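Local coordinates for diffuse adherence adhesin (Escherichia coli, PDB 4MEE), which mediates bacterial attachment to many human and other mammalian cells, autoaggregation and biofilm formation, and is represented here by its C-terminal outer-membrane transport unit, at residues E304-N309 / D352-D357; N258-Y263 / F292-K297; T279-E284 / G317-N322. All coordinates share one frame; numbering follows the deposited sequence.

Interaction 1 (E304-N309 / D352-D357)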
ATOM      1  N   GLU A 304      -7.178  10.020 -23.478  1.00 42.00           N
ATOM      2  CA  GLU A 304      -8.186   8.995 -23.286  1.00 39.48           C
ATOM      3  C   GLU A 304      -8.568   8.711 -21.861  1.00 37.73           C
ATOM      4  O   GLU A 304      -7.727   8.431 -21.037  1.00 36.82           O
ATOM      5  CB  GLU A 304      -7.700   7.695 -23.873  1.00 40.17           C
ATOM      6  CG  GLU A 304      -7.223   7.834 -25.278  1.00 40.95           C
ATOM      7  CD  GLU A 304      -8.368   7.760 -26.232  1.00 41.48           C
ATOM      8  OE1 GLU A 304      -9.450   7.278 -25.853  1.00 40.95           O
ATOM      9  OE2 GLU A 304      -8.175   8.193 -27.365  1.00 42.30           O
ATOM     10  N   LYS A 305      -9.865   8.693 -21.601  1.00 35.71           N
ATOM     11  CA  LYS A 305     -10.347   8.500 -20.254  1.00 35.30           C
ATOM     12  C   LYS A 305     -11.178   7.253 -20.082  1.00 34.53           C
ATOM     13  O   LYS A 305     -11.992   6.929 -20.927  1.00 35.04           O
ATOM     14  CB  LYS A 305     -11.189   9.684 -19.862  1.00 35.10           C
ATOM     15  CG  LYS A 305     -10.618  10.976 -20.389  1.00 35.94           C
ATOM     16  CD  LYS A 305     -11.057  12.138 -19.547  1.00 37.03           C
ATOM     17  CE  LYS A 305     -12.569  12.214 -19.520  1.00 36.99           C
ATOM     18  NZ  LYS A 305     -12.994  13.584 -19.151  1.00 38.23           N
ATOM     19  N   TYR A 306     -10.988   6.602 -18.938  1.00 33.42           N
ATOM     20  CA  TYR A 306     -11.692   5.388 -18.550  1.00 32.65           C
ATOM     21  C   TYR A 306     -11.778   5.290 -17.015  1.00 33.12           C
ATOM     22  O   TYR A 306     -11.291   6.169 -16.331  1.00 32.97           O
ATOM     23  CB  TYR A 306     -10.977   4.171 -19.139  1.00 31.65           C
ATOM     24  CG  TYR A 306      -9.563   3.960 -18.713  1.00 30.72           C
ATOM     25  CD1 TYR A 306      -8.546   4.713 -19.233  1.00 30.17           C
ATOM     26  CD2 TYR A 306      -9.257   2.968 -17.828  1.00 30.42           C
ATOM     27  CE1 TYR A 306      -7.280   4.504 -18.845  1.00 29.92           C
ATOM     28  CE2 TYR A 306      -7.998   2.758 -17.433  1.00 30.10           C
ATOM     29  CZ  TYR A 306      -7.028   3.529 -17.953  1.00 30.00           C
ATOM     30  OH  TYR A 306      -5.781   3.288 -17.556  1.00 30.04           O
ATOM     31  N   ASN A 307     -12.392   4.229 -16.481  1.00 33.88           N
ATOM     32  CA  ASN A 307     -12.494   4.039 -15.021  1.00 34.02           C
ATOM     33  C   ASN A 307     -11.976   2.721 -14.548  1.00 34.80           C
ATOM     34  O   ASN A 307     -12.158   1.743 -15.219  1.00 35.88           O
ATOM     35  CB  ASN A 307     -13.920   3.951 -14.565  1.00 34.05           C
ATOM     36  CG  ASN A 307     -14.789   4.987 -15.173  1.00 34.04           C
ATOM     37  OD1 ASN A 307     -15.899   4.697 -15.597  1.00 34.04           O
ATOM     38  ND2 ASN A 307     -14.311   6.222 -15.204  1.00 33.92           N
ATOM     39  N   LEU A 308     -11.424   2.674 -13.342  1.00 35.43           N
ATOM     40  CA  LEU A 308     -11.136   1.390 -12.709  1.00 36.47           C
ATOM     41  C   LEU A 308     -11.818   1.344 -11.356  1.00 38.00           C
ATOM     42  O   LEU A 308     -11.760   2.294 -10.600  1.00 37.89           O
ATOM     43  CB  LEU A 308      -9.656   1.142 -12.468  1.00 35.96           C
ATOM     44  CG  LEU A 308      -8.394   1.845 -12.947  1.00 35.19           C
ATOM     45  CD1 LEU A 308      -7.542   0.868 -13.713  1.00 34.92           C
ATOM     46  CD2 LEU A 308      -8.622   3.099 -13.746  1.00 35.31           C
ATOM     47  N   ASN A 309     -12.487   0.255 -11.034  1.00 39.39           N
ATOM     48  CA  ASN A 309     -13.047   0.180  -9.697  1.00 40.42           C
ATOM     49  C   ASN A 309     -13.165  -1.210  -9.162  1.00 40.79           C
ATOM     50  O   ASN A 309     -13.166  -2.163  -9.904  1.00 40.48           O
ATOM     51  CB  ASN A 309     -14.361   0.938  -9.552  1.00 41.82           C
ATOM     52  CG  ASN A 309     -15.252   0.806 -10.752  1.00 42.79           C
ATOM     53  OD1 ASN A 309     -15.926  -0.205 -10.941  1.00 43.53           O
ATOM     54  ND2 ASN A 309     -15.301   1.853 -11.551  1.00 43.65           N
ATOM     55  N   ASP A 352     -11.993  -0.586 -16.910  1.00 34.51           N
ATOM     56  CA  ASP A 352     -12.952  -0.694 -17.989  1.00 34.87           C
ATOM     57  C   ASP A 352     -12.201  -1.194 -19.199  1.00 34.63           C
ATOM     58  O   ASP A 352     -10.998  -0.977 -19.318  1.00 34.30           O
ATOM     59  CB  ASP A 352     -13.542   0.673 -18.317  1.00 35.42           C
ATOM     60  CG  ASP A 352     -14.739   1.024 -17.456  1.00 36.22           C
ATOM     61  OD1 ASP A 352     -15.196   0.176 -16.659  1.00 37.26           O
ATOM     62  OD2 ASP A 352     -15.231   2.162 -17.589  1.00 36.96           O
ATOM     63  N   THR A 353     -12.906  -1.874 -20.087  1.00 34.61           N
ATOM     64  CA  THR A 353     -12.351  -2.215 -21.374  1.00 35.00           C
ATOM     65  C   THR A 353     -12.507  -0.975 -22.227  1.00 35.41           C
ATOM     66  O   THR A 353     -13.617  -0.481 -22.399  1.00 36.01           O
ATOM     67  CB  THR A 353     -13.119  -3.375 -22.002  1.00 35.41           C
ATOM     68  OG1 THR A 353     -12.914  -4.555 -21.219  1.00 36.01           O
ATOM     69  CG2 THR A 353     -12.641  -3.621 -23.409  1.00 35.21           C
ATOM     70  N   HIS A 354     -11.400  -0.466 -22.752  1.00 35.00           N
ATOM     71  CA  HIS A 354     -11.424   0.853 -23.371  1.00 35.67           C
ATOM     72  C   HIS A 354     -10.857   0.884 -24.783  1.00 35.78           C
ATOM     73  O   HIS A 354      -9.756   0.399 -25.031  1.00 35.73           O
ATOM     74  CB  HIS A 354     -10.698   1.864 -22.484  1.00 36.09           C
ATOM     75  CG  HIS A 354     -10.861   3.283 -22.929  1.00 36.91           C
ATOM     76  ND1 HIS A 354      -9.846   3.996 -23.531  1.00 36.97           N
ATOM     77  CD2 HIS A 354     -11.924   4.118 -22.868  1.00 37.31           C
ATOM     78  CE1 HIS A 354     -10.277   5.212 -23.816  1.00 37.48           C
ATOM     79  NE2 HIS A 354     -11.533   5.312 -23.423  1.00 37.50           N
ATOM     80  N   GLN A 355     -11.623   1.472 -25.699  1.00 35.76           N
ATOM     81  CA  GLN A 355     -11.194   1.649 -27.081  1.00 35.68           C
ATOM     82  C   GLN A 355     -10.702   3.073 -27.327  1.00 36.72           C
ATOM     83  O   GLN A 355     -11.341   4.044 -26.921  1.00 36.74           O
ATOM     84  CB  GLN A 355     -12.333   1.307 -28.041  1.00 34.17           C
ATOM     85  CG  GLN A 355     -11.942   1.390 -29.506  1.00 33.37           C
ATOM     86  CD  GLN A 355     -12.939   0.715 -30.419  1.00 33.21           C
ATOM     87  OE1 GLN A 355     -14.147   0.927 -30.309  1.00 33.21           O
ATOM     88  NE2 GLN A 355     -12.436  -0.104 -31.334  1.00 33.74           N
ATOM     89  N   GLU A 356      -9.568   3.183 -28.008  1.00 38.11           N
ATOM     90  CA  GLU A 356      -8.936   4.473 -28.240  1.00 40.61           C
ATOM     91  C   GLU A 356      -9.410   5.146 -29.511  1.00 41.98           C
ATOM     92  O   GLU A 356     -10.157   4.567 -30.296  1.00 41.65           O
ATOM     93  CB  GLU A 356      -7.428   4.307 -28.306  1.00 41.83           C
ATOM     94  CG  GLU A 356      -6.772   4.103 -26.963  1.00 41.94           C
ATOM     95  CD  GLU A 356      -5.270   4.025 -27.085  1.00 43.15           C
ATOM     96  OE1 GLU A 356      -4.621   5.088 -27.173  1.00 43.53           O
ATOM     97  OE2 GLU A 356      -4.742   2.895 -27.107  1.00 42.71           O
ATOM     98  N   ASP A 357      -8.941   6.371 -29.710  1.00 43.62           N
ATOM     99  CA  ASP A 357      -9.275   7.151 -30.881  1.00 45.78           C
ATOM    100  C   ASP A 357      -8.871   6.407 -32.137  1.00 45.47           C
ATOM    101  O   ASP A 357      -9.483   6.573 -33.187  1.00 45.42           O
ATOM    102  CB  ASP A 357      -8.549   8.488 -30.828  1.00 48.83           C
ATOM    103  CG  ASP A 357      -9.460   9.653 -31.121  1.00 51.23           C
ATOM    104  OD1 ASP A 357     -10.695   9.469 -31.084  1.00 53.64           O
ATOM    105  OD2 ASP A 357      -8.942  10.759 -31.378  1.00 53.12           O
TER

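Interaction 2 (N258-Y263 / F292-K297)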
ATOM      1  N   ASN A 258       0.243   9.546 -17.732  1.00 36.42           N
ATOM      2  CA  ASN A 258      -1.006   9.036 -17.183  1.00 35.92           C
ATOM      3  C   ASN A 258      -1.355   9.690 -15.875  1.00 35.40           C
ATOM      4  O   ASN A 258      -0.482  10.076 -15.141  1.00 35.78           O
ATOM      5  CB  ASN A 258      -0.942   7.537 -16.994  1.00 36.56           C
ATOM      6  CG  ASN A 258       0.030   7.130 -15.924  1.00 37.19           C
ATOM      7  OD1 ASN A 258       1.188   6.875 -16.203  1.00 38.72           O
ATOM      8  ND2 ASN A 258      -0.455   7.014 -14.700  1.00 36.51           N
ATOM      9  N   THR A 259      -2.639   9.809 -15.571  1.00 34.77           N
ATOM     10  CA  THR A 259      -3.037  10.384 -14.304  1.00 34.17           C
ATOM     11  C   THR A 259      -4.186   9.634 -13.703  1.00 33.85           C
ATOM     12  O   THR A 259      -4.934   8.994 -14.407  1.00 33.36           O
ATOM     13  CB  THR A 259      -3.520  11.795 -14.509  1.00 34.07           C
ATOM     14  OG1 THR A 259      -4.917  11.755 -14.808  1.00 34.59           O
ATOM     15  CG2 THR A 259      -2.810  12.371 -15.661  1.00 34.49           C
ATOM     16  N   LEU A 260      -4.353   9.725 -12.391  1.00 33.52           N
ATOM     17  CA  LEU A 260      -5.360   8.905 -11.740  1.00 33.81           C
ATOM     18  C   LEU A 260      -5.882   9.548 -10.457  1.00 34.74           C
ATOM     19  O   LEU A 260      -5.100  10.019  -9.667  1.00 35.00           O
ATOM     20  CB  LEU A 260      -4.720   7.575 -11.451  1.00 32.71           C
ATOM     21  CG  LEU A 260      -5.417   6.453 -10.742  1.00 31.51           C
ATOM     22  CD1 LEU A 260      -6.338   5.734 -11.687  1.00 31.57           C
ATOM     23  CD2 LEU A 260      -4.299   5.550 -10.333  1.00 30.56           C
ATOM     24  N   ASP A 261      -7.196   9.578 -10.263  1.00 36.17           N
ATOM     25  CA  ASP A 261      -7.804  10.140  -9.070  1.00 37.37           C
ATOM     26  C   ASP A 261      -8.733   9.110  -8.566  1.00 36.61           C
ATOM     27  O   ASP A 261      -9.482   8.575  -9.336  1.00 36.15           O
ATOM     28  CB  ASP A 261      -8.666  11.306  -9.445  1.00 38.58           C
ATOM     29  CG  ASP A 261      -7.936  12.588  -9.355  1.00 41.45           C
ATOM     30  OD1 ASP A 261      -7.762  13.073  -8.227  1.00 41.90           O
ATOM     31  OD2 ASP A 261      -7.524  13.105 -10.409  1.00 42.81           O
ATOM     32  N   GLY A 262      -8.726   8.833  -7.278  1.00 36.39           N
ATOM     33  CA  GLY A 262      -9.514   7.722  -6.780  1.00 36.69           C
ATOM     34  C   GLY A 262     -10.120   8.004  -5.439  1.00 36.93           C
ATOM     35  O   GLY A 262      -9.797   9.004  -4.839  1.00 36.99           O
ATOM     36  N   TYR A 263     -11.008   7.122  -4.989  1.00 37.16           N
ATOM     37  CA  TYR A 263     -11.654   7.239  -3.687  1.00 37.10           C
ATOM     38  C   TYR A 263     -11.827   5.864  -3.077  1.00 36.81           C
ATOM     39  O   TYR A 263     -11.914   4.898  -3.799  1.00 36.66           O
ATOM     40  CB  TYR A 263     -13.024   7.889  -3.838  1.00 37.50           C
ATOM     41  CG  TYR A 263     -12.968   9.328  -4.218  1.00 38.10           C
ATOM     42  CD1 TYR A 263     -13.023  10.305  -3.257  1.00 37.92           C
ATOM     43  CD2 TYR A 263     -12.867   9.705  -5.536  1.00 38.28           C
ATOM     44  CE1 TYR A 263     -12.965  11.614  -3.596  1.00 39.55           C
ATOM     45  CE2 TYR A 263     -12.800  11.011  -5.884  1.00 39.53           C
ATOM     46  CZ  TYR A 263     -12.859  11.954  -4.904  1.00 39.95           C
ATOM     47  OH  TYR A 263     -12.802  13.258  -5.246  1.00 41.55           O
ATOM     48  N   PHE A 292     -11.904   4.742  -9.237  1.00 34.20           N
ATOM     49  CA  PHE A 292     -10.813   5.548  -9.750  1.00 33.31           C
ATOM     50  C   PHE A 292     -11.155   6.139 -11.104  1.00 32.68           C
ATOM     51  O   PHE A 292     -11.841   5.523 -11.878  1.00 33.51           O
ATOM     52  CB  PHE A 292      -9.574   4.677  -9.892  1.00 33.68           C
ATOM     53  CG  PHE A 292      -8.803   4.521  -8.644  1.00 33.71           C
ATOM     54  CD1 PHE A 292      -8.940   3.406  -7.876  1.00 33.94           C
ATOM     55  CD2 PHE A 292      -7.932   5.489  -8.260  1.00 34.02           C
ATOM     56  CE1 PHE A 292      -8.230   3.280  -6.735  1.00 33.83           C
ATOM     57  CE2 PHE A 292      -7.207   5.364  -7.125  1.00 33.80           C
ATOM     58  CZ  PHE A 292      -7.362   4.259  -6.362  1.00 33.81           C
ATOM     59  N   ASN A 293     -10.678   7.329 -11.404  1.00 32.04           N
ATOM     60  CA  ASN A 293     -10.925   7.883 -12.709  1.00 31.89           C
ATOM     61  C   ASN A 293      -9.598   8.057 -13.332  1.00 31.35           C
ATOM     62  O   ASN A 293      -8.796   8.794 -12.812  1.00 31.67           O
ATOM     63  CB  ASN A 293     -11.501   9.256 -12.576  1.00 32.24           C
ATOM     64  CG  ASN A 293     -12.979   9.245 -12.310  1.00 32.96           C
ATOM     65  OD1 ASN A 293     -13.594   8.207 -12.084  1.00 34.23           O
ATOM     66  ND2 ASN A 293     -13.569  10.422 -12.340  1.00 33.43           N
ATOM     67  N   ALA A 294      -9.367   7.431 -14.469  1.00 31.89           N
ATOM     68  CA  ALA A 294      -8.039   7.420 -15.045  1.00 31.67           C
ATOM     69  C   ALA A 294      -8.010   8.049 -16.405  1.00 31.68           C
ATOM     70  O   ALA A 294      -9.036   8.202 -17.021  1.00 31.57           O
ATOM     71  CB  ALA A 294      -7.567   6.007 -15.145  1.00 31.78           C
ATOM     72  N   SER A 295      -6.818   8.424 -16.851  1.00 32.16           N
ATOM     73  CA  SER A 295      -6.616   8.987 -18.172  1.00 32.90           C
ATOM     74  C   SER A 295      -5.293   8.530 -18.671  1.00 32.95           C
ATOM     75  O   SER A 295      -4.390   8.352 -17.892  1.00 33.10           O
ATOM     76  CB  SER A 295      -6.494  10.489 -18.098  1.00 33.32           C
ATOM     77  OG  SER A 295      -7.532  11.033 -17.332  1.00 34.34           O
ATOM     78  N   VAL A 296      -5.156   8.388 -19.978  1.00 33.39           N
ATOM     79  CA  VAL A 296      -3.860   8.171 -20.560  1.00 33.65           C
ATOM     80  C   VAL A 296      -3.659   9.129 -21.694  1.00 34.52           C
ATOM     81  O   VAL A 296      -4.541   9.314 -22.497  1.00 34.75           O
ATOM     82  CB  VAL A 296      -3.761   6.784 -21.140  1.00 33.13           C
ATOM     83  CG1 VAL A 296      -2.476   6.671 -21.907  1.00 32.91           C
ATOM     84  CG2 VAL A 296      -3.762   5.791 -20.022  1.00 32.94           C
ATOM     85  N   LYS A 297      -2.502   9.761 -21.770  1.00 35.58           N
ATOM     86  CA  LYS A 297      -2.271  10.701 -22.843  1.00 37.19           C
ATOM     87  C   LYS A 297      -0.980  10.336 -23.483  1.00 37.90           C
ATOM     88  O   LYS A 297       0.009  10.173 -22.803  1.00 36.94           O
ATOM     89  CB  LYS A 297      -2.138  12.099 -22.275  1.00 37.92           C
ATOM     90  CG  LYS A 297      -2.960  13.136 -22.977  1.00 39.26           C
ATOM     91  CD  LYS A 297      -2.242  13.642 -24.185  1.00 40.37           C
ATOM     92  CE  LYS A 297      -2.294  15.138 -24.199  1.00 41.75           C
ATOM     93  NZ  LYS A 297      -1.703  15.598 -25.474  1.00 42.67           N
TER

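Interaction 3 (T279-E284 / G317-N322)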
ATOM      1  N   THR A 279       2.822  -9.492  25.197  1.00 45.62           N
ATOM      2  CA  THR A 279       3.126 -10.577  24.293  1.00 44.93           C
ATOM      3  C   THR A 279       1.896 -11.378  23.928  1.00 44.74           C
ATOM      4  O   THR A 279       1.033 -11.587  24.760  1.00 44.71           O
ATOM      5  CB  THR A 279       4.123 -11.524  24.945  1.00 44.76           C
ATOM      6  OG1 THR A 279       5.351 -10.827  25.157  1.00 43.57           O
ATOM      7  CG2 THR A 279       4.374 -12.691  24.061  1.00 44.36           C
ATOM      8  N   GLY A 280       1.821 -11.822  22.680  1.00 44.71           N
ATOM      9  CA  GLY A 280       0.712 -12.657  22.242  1.00 45.40           C
ATOM     10  C   GLY A 280       0.322 -12.499  20.786  1.00 45.66           C
ATOM     11  O   GLY A 280       0.855 -11.652  20.077  1.00 45.18           O
ATOM     12  N   LEU A 281      -0.628 -13.320  20.344  1.00 45.95           N
ATOM     13  CA  LEU A 281      -1.093 -13.321  18.957  1.00 46.20           C
ATOM     14  C   LEU A 281      -1.920 -12.105  18.601  1.00 45.93           C
ATOM     15  O   LEU A 281      -2.568 -11.527  19.453  1.00 46.25           O
ATOM     16  CB  LEU A 281      -1.943 -14.550  18.688  1.00 45.54           C
ATOM     17  CG  LEU A 281      -1.231 -15.894  18.771  1.00 44.89           C
ATOM     18  CD1 LEU A 281      -2.224 -17.027  18.595  1.00 44.49           C
ATOM     19  CD2 LEU A 281      -0.118 -15.976  17.744  1.00 44.66           C
ATOM     20  N   PHE A 282      -1.909 -11.722  17.334  1.00 44.95           N
ATOM     21  CA  PHE A 282      -2.741 -10.616  16.903  1.00 44.38           C
ATOM     22  C   PHE A 282      -3.175 -10.835  15.465  1.00 43.16           C
ATOM     23  O   PHE A 282      -2.599 -11.654  14.786  1.00 42.65           O
ATOM     24  CB  PHE A 282      -2.041  -9.273  17.141  1.00 45.00           C
ATOM     25  CG  PHE A 282      -1.149  -8.841  16.054  1.00 45.61           C
ATOM     26  CD1 PHE A 282       0.194  -9.067  16.124  1.00 45.70           C
ATOM     27  CD2 PHE A 282      -1.656  -8.158  14.993  1.00 45.99           C
ATOM     28  CE1 PHE A 282       1.009  -8.650  15.126  1.00 45.79           C
ATOM     29  CE2 PHE A 282      -0.851  -7.745  13.987  1.00 46.47           C
ATOM     30  CZ  PHE A 282       0.491  -7.986  14.054  1.00 46.08           C
ATOM     31  N   ALA A 283      -4.231 -10.157  15.038  1.00 42.09           N
ATOM     32  CA  ALA A 283      -4.734 -10.285  13.682  1.00 40.51           C
ATOM     33  C   ALA A 283      -5.385  -8.995  13.296  1.00 40.58           C
ATOM     34  O   ALA A 283      -5.886  -8.295  14.136  1.00 40.50           O
ATOM     35  CB  ALA A 283      -5.747 -11.389  13.606  1.00 39.69           C
ATOM     36  N   GLU A 284      -5.371  -8.681  12.015  1.00 40.62           N
ATOM     37  CA  GLU A 284      -5.992  -7.466  11.539  1.00 41.70           C
ATOM     38  C   GLU A 284      -6.696  -7.824  10.259  1.00 40.57           C
ATOM     39  O   GLU A 284      -6.306  -8.772   9.613  1.00 40.57           O
ATOM     40  CB  GLU A 284      -4.935  -6.416  11.260  1.00 43.45           C
ATOM     41  CG  GLU A 284      -4.318  -5.825  12.507  1.00 47.47           C
ATOM     42  CD  GLU A 284      -3.559  -4.548  12.231  1.00 50.41           C
ATOM     43  OE1 GLU A 284      -3.691  -3.990  11.120  1.00 52.76           O
ATOM     44  OE2 GLU A 284      -2.826  -4.101  13.134  1.00 51.94           O
ATOM     45  N   GLY A 317      -1.778 -11.485  10.246  1.00 37.40           N
ATOM     46  CA  GLY A 317      -1.544 -11.763  11.649  1.00 38.20           C
ATOM     47  C   GLY A 317      -0.089 -11.772  12.059  1.00 38.67           C
ATOM     48  O   GLY A 317       0.795 -11.466  11.291  1.00 38.96           O
ATOM     49  N   GLY A 318       0.177 -12.116  13.301  1.00 39.29           N
ATOM     50  CA  GLY A 318       1.552 -12.137  13.734  1.00 40.15           C
ATOM     51  C   GLY A 318       1.678 -12.541  15.176  1.00 40.80           C
ATOM     52  O   GLY A 318       0.741 -13.066  15.761  1.00 40.95           O
ATOM     53  N   TYR A 319       2.851 -12.316  15.752  1.00 41.09           N
ATOM     54  CA  TYR A 319       3.055 -12.569  17.171  1.00 41.48           C
ATOM     55  C   TYR A 319       3.896 -11.472  17.810  1.00 40.81           C
ATOM     56  O   TYR A 319       5.038 -11.236  17.411  1.00 41.00           O
ATOM     57  CB  TYR A 319       3.706 -13.939  17.381  1.00 42.13           C
ATOM     58  CG  TYR A 319       3.920 -14.327  18.829  1.00 43.09           C
ATOM     59  CD1 TYR A 319       2.877 -14.853  19.591  1.00 43.58           C
ATOM     60  CD2 TYR A 319       5.169 -14.184  19.432  1.00 43.74           C
ATOM     61  CE1 TYR A 319       3.070 -15.220  20.913  1.00 44.65           C
ATOM     62  CE2 TYR A 319       5.372 -14.547  20.754  1.00 44.68           C
ATOM     63  CZ  TYR A 319       4.320 -15.067  21.488  1.00 45.12           C
ATOM     64  OH  TYR A 319       4.514 -15.433  22.800  1.00 45.86           O
ATOM     65  N   ASN A 320       3.321 -10.803  18.806  1.00 40.40           N
ATOM     66  CA  ASN A 320       4.044  -9.800  19.578  1.00 40.47           C
ATOM     67  C   ASN A 320       4.807 -10.448  20.730  1.00 41.11           C
ATOM     68  O   ASN A 320       4.253 -11.256  21.478  1.00 41.05           O
ATOM     69  CB  ASN A 320       3.091  -8.717  20.093  1.00 40.59           C
ATOM     70  CG  ASN A 320       2.603  -7.792  18.991  1.00 40.22           C
ATOM     71  OD1 ASN A 320       3.320  -7.516  18.030  1.00 40.13           O
ATOM     72  ND2 ASN A 320       1.380  -7.300  19.134  1.00 40.26           N
ATOM     73  N   LEU A 321       6.083 -10.093  20.853  1.00 41.17           N
ATOM     74  CA  LEU A 321       6.963 -10.692  21.850  1.00 41.79           C
ATOM     75  C   LEU A 321       7.833  -9.632  22.519  1.00 42.16           C
ATOM     76  O   LEU A 321       8.596  -8.933  21.849  1.00 42.63           O
ATOM     77  CB  LEU A 321       7.842 -11.773  21.201  1.00 41.45           C
ATOM     78  CG  LEU A 321       8.864 -12.529  22.060  1.00 41.02           C
ATOM     79  CD1 LEU A 321       8.191 -13.580  22.932  1.00 41.01           C
ATOM     80  CD2 LEU A 321       9.924 -13.174  21.180  1.00 40.68           C
ATOM     81  N   ASN A 322       7.700  -9.516  23.839  1.00 43.07           N
ATOM     82  CA  ASN A 322       8.556  -8.643  24.637  1.00 43.60           C
ATOM     83  C   ASN A 322       9.850  -9.369  24.992  1.00 43.76           C
ATOM     84  O   ASN A 322       9.865 -10.269  25.835  1.00 43.90           O
ATOM     85  CB  ASN A 322       7.827  -8.165  25.901  1.00 45.32           C
ATOM     86  CG  ASN A 322       8.665  -7.218  26.748  1.00 45.77           C
ATOM     87  OD1 ASN A 322       9.488  -6.459  26.235  1.00 46.46           O
ATOM     88  ND2 ASN A 322       8.449  -7.256  28.058  1.00 47.03           N
TER

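Interaction 1 (E304-N309 / D352-D357)
Glu304 and His354 meet because their torsions turn both side chains into the gap between the two backbones. In Glu304, CG lies beside the backbone N and the chain then bends at chi2 (-84°), which swings CD toward 354-357; in His354, CG is anti to the backbone N (chi1 -171°). The planes of the Glu304 carboxylate and the His354 ring are 63° apart, and OE1 of Glu304 lies at the ring edge, near its plane, next to CE1 of His354. The other oxygen, Glu304 OE2, accepts a hydrogen bond from Asp357 N at 3.1 Å, the donor standing above the carboxylate plane. CB of Tyr306 makes an off-centre CH-pi contact, 4.2 Å from the centroid of the His354 ring, while the phenol leads away to Tyr153 of helix 149-162. An imidazole suits this place: its edge takes the carboxylate oxygen, and its pi system takes the Tyr306 methylene off-centre. Farther along, the backbones are joined by Asp352 N giving a hydrogen bond to Asn307 O at 2.9 Å. Next to that bond the side chains of Asn307 and Asp352 run side by side, pointing the same way, although OD1 of Asn307 and OD2 of Asp352 are both acceptors and do not bond.

The chemistry is markedly acidic. Glu304 OE2 lies 4.7 Å from Glu356 OE1 and equally far from Asp357 OD1, and Glu302 puts a further carboxylate close to that of Asp357. The salt bridge of Glu356 to Arg147 would offset part of this charge; the remainder may raise carboxylate pKa values and favour a protonated His354.

Interaction 2 (N258-Y263 / F292-K297)
Thr259 and Asp261 pair antiparallel with Ser295 and Asn293 through four backbone hydrogen bonds, the short strand axes approaching to 4.5 Å with their directions 174° apart. Thr259 with Ser295 and Asp261 with Asn293 are the hydrogen-bonded pairs; Asn258 with Val296, Leu260 with Ala294 and Gly262 with Phe292 are the non-hydrogen-bonded pairs between and beside them. The shortest of the four bonds runs from Asn293 N to Asp261 O at 2.7 Å, and is nearly straight, 167° at the hydrogen.

Alternation then sorts the side chains. On the face of Leu260, Ala294 and Val296 the contact is mainly apolar, with Asn258 the polar member. CG of Leu260 is anti to its backbone N (chi1 178°), and from there CD1 reaches the methyl of its partner, 3.7 Å from Ala294 CB. The same leucine crosses Phe292 obliquely, its CG lying 3.7 Å from Phe292 CD2. Ala294 is short enough for the leucine branch to lie against it; Gly262, which has no side chain, faces Phe292 as its non-hydrogen-bonded partner, and the modelled closeness of the ring is doubtful. This face looks onto helix 149-162: Leu260 packs on Leu159, Ala294 on Asn156, and Asn258 and Val296 on Ser152.

The opposite face carries Thr259, Asp261, Asn293 and Ser295. OG1 of Thr259 and OG of Ser295 are neighbours at 3.7 Å, too far apart for a hydrogen bond. Asp261 turns to the next strand, where OD1 is hydrogen-bonded to Tyr240 OH.

The two faces therefore differ in chemistry: mostly apolar groups, with Asn258 among them, line the surface against the internal helix, polar groups the outer one. The backbone amides of the two hydrogen-bonded pairs satisfy one another, while Leu260, Gly262 and Phe292 bond to the strands beyond.

Interaction 3 (T279-E284 / G317-N322)
Tyr319 reaches across the strand pair to three consecutive residues, Thr279, Gly280 and Leu281. From CB the side chain sets off with CG anti to the backbone N (chi1 -178°), which puts CG beside the carbonyl carbon; the ring beyond it reaches the facing strand. CD1 is the first atom to touch: it lies 3.7 Å from CD2 of Leu281, which comes in at the ring edge near its plane, and also meets Gly280 C. CE1 lies 3.7 Å from Gly280 CA, against bare backbone. CE2 and CZ approach CG2 of Thr279, and OH ends near the same methyl, a contact too short to be read closely at this resolution.

Thr279 suits its place by having two different branches. While CG2 faces the tyrosine, OG1 sits beside the backbone N and accepts a nearly straight hydrogen bond from Asn322 N at 3.0 Å, carrying the pairing one step beyond Gly280, where strand 280-298 begins. Gly280 and Asn320 exchange two backbone bonds, with Gly280 N to Asn320 O at 2.8 Å. Gly280 takes a phi of 149°, a conformation natural to glycine. On the other face of the sheet, Phe282 lays its ring over the backbone of Gly318, whose N stands 4.0 Å above the ring plane; this phenylalanine also touches Asn169.

Antiparallel strands whose side chains alternate between surface and interior are the hallmark of an outer-membrane beta barrel. Here Tyr319, Leu281 and Trp271 form one surface patch, consistent with the aromatic girdle such barrels carry near the membrane boundary.

How the interactions relate
All three contacts belong to neighbouring strands of the autotransporter beta domain. Strand 255-272 pairs with 280-298, that with 303-327, and that with 333-355. Interactions 1 and 2 are adjacent, with centres 10 Å apart, and they touch where strand 303-327 meets 280-298: Ala294 lies against Tyr306 and Leu308, and both contacts meet helix 149-162. Interaction 3 lies on the opposite side of the chain's centre, about 43 Å and 38 Å between centres from interactions 1 and 2. Along the chain both segments of interaction 2 come before those of interaction 1, and those of interaction 3 are interleaved with each. Strands 280-298 and 303-327 thus pair with neighbours near both ends of the barrel wall.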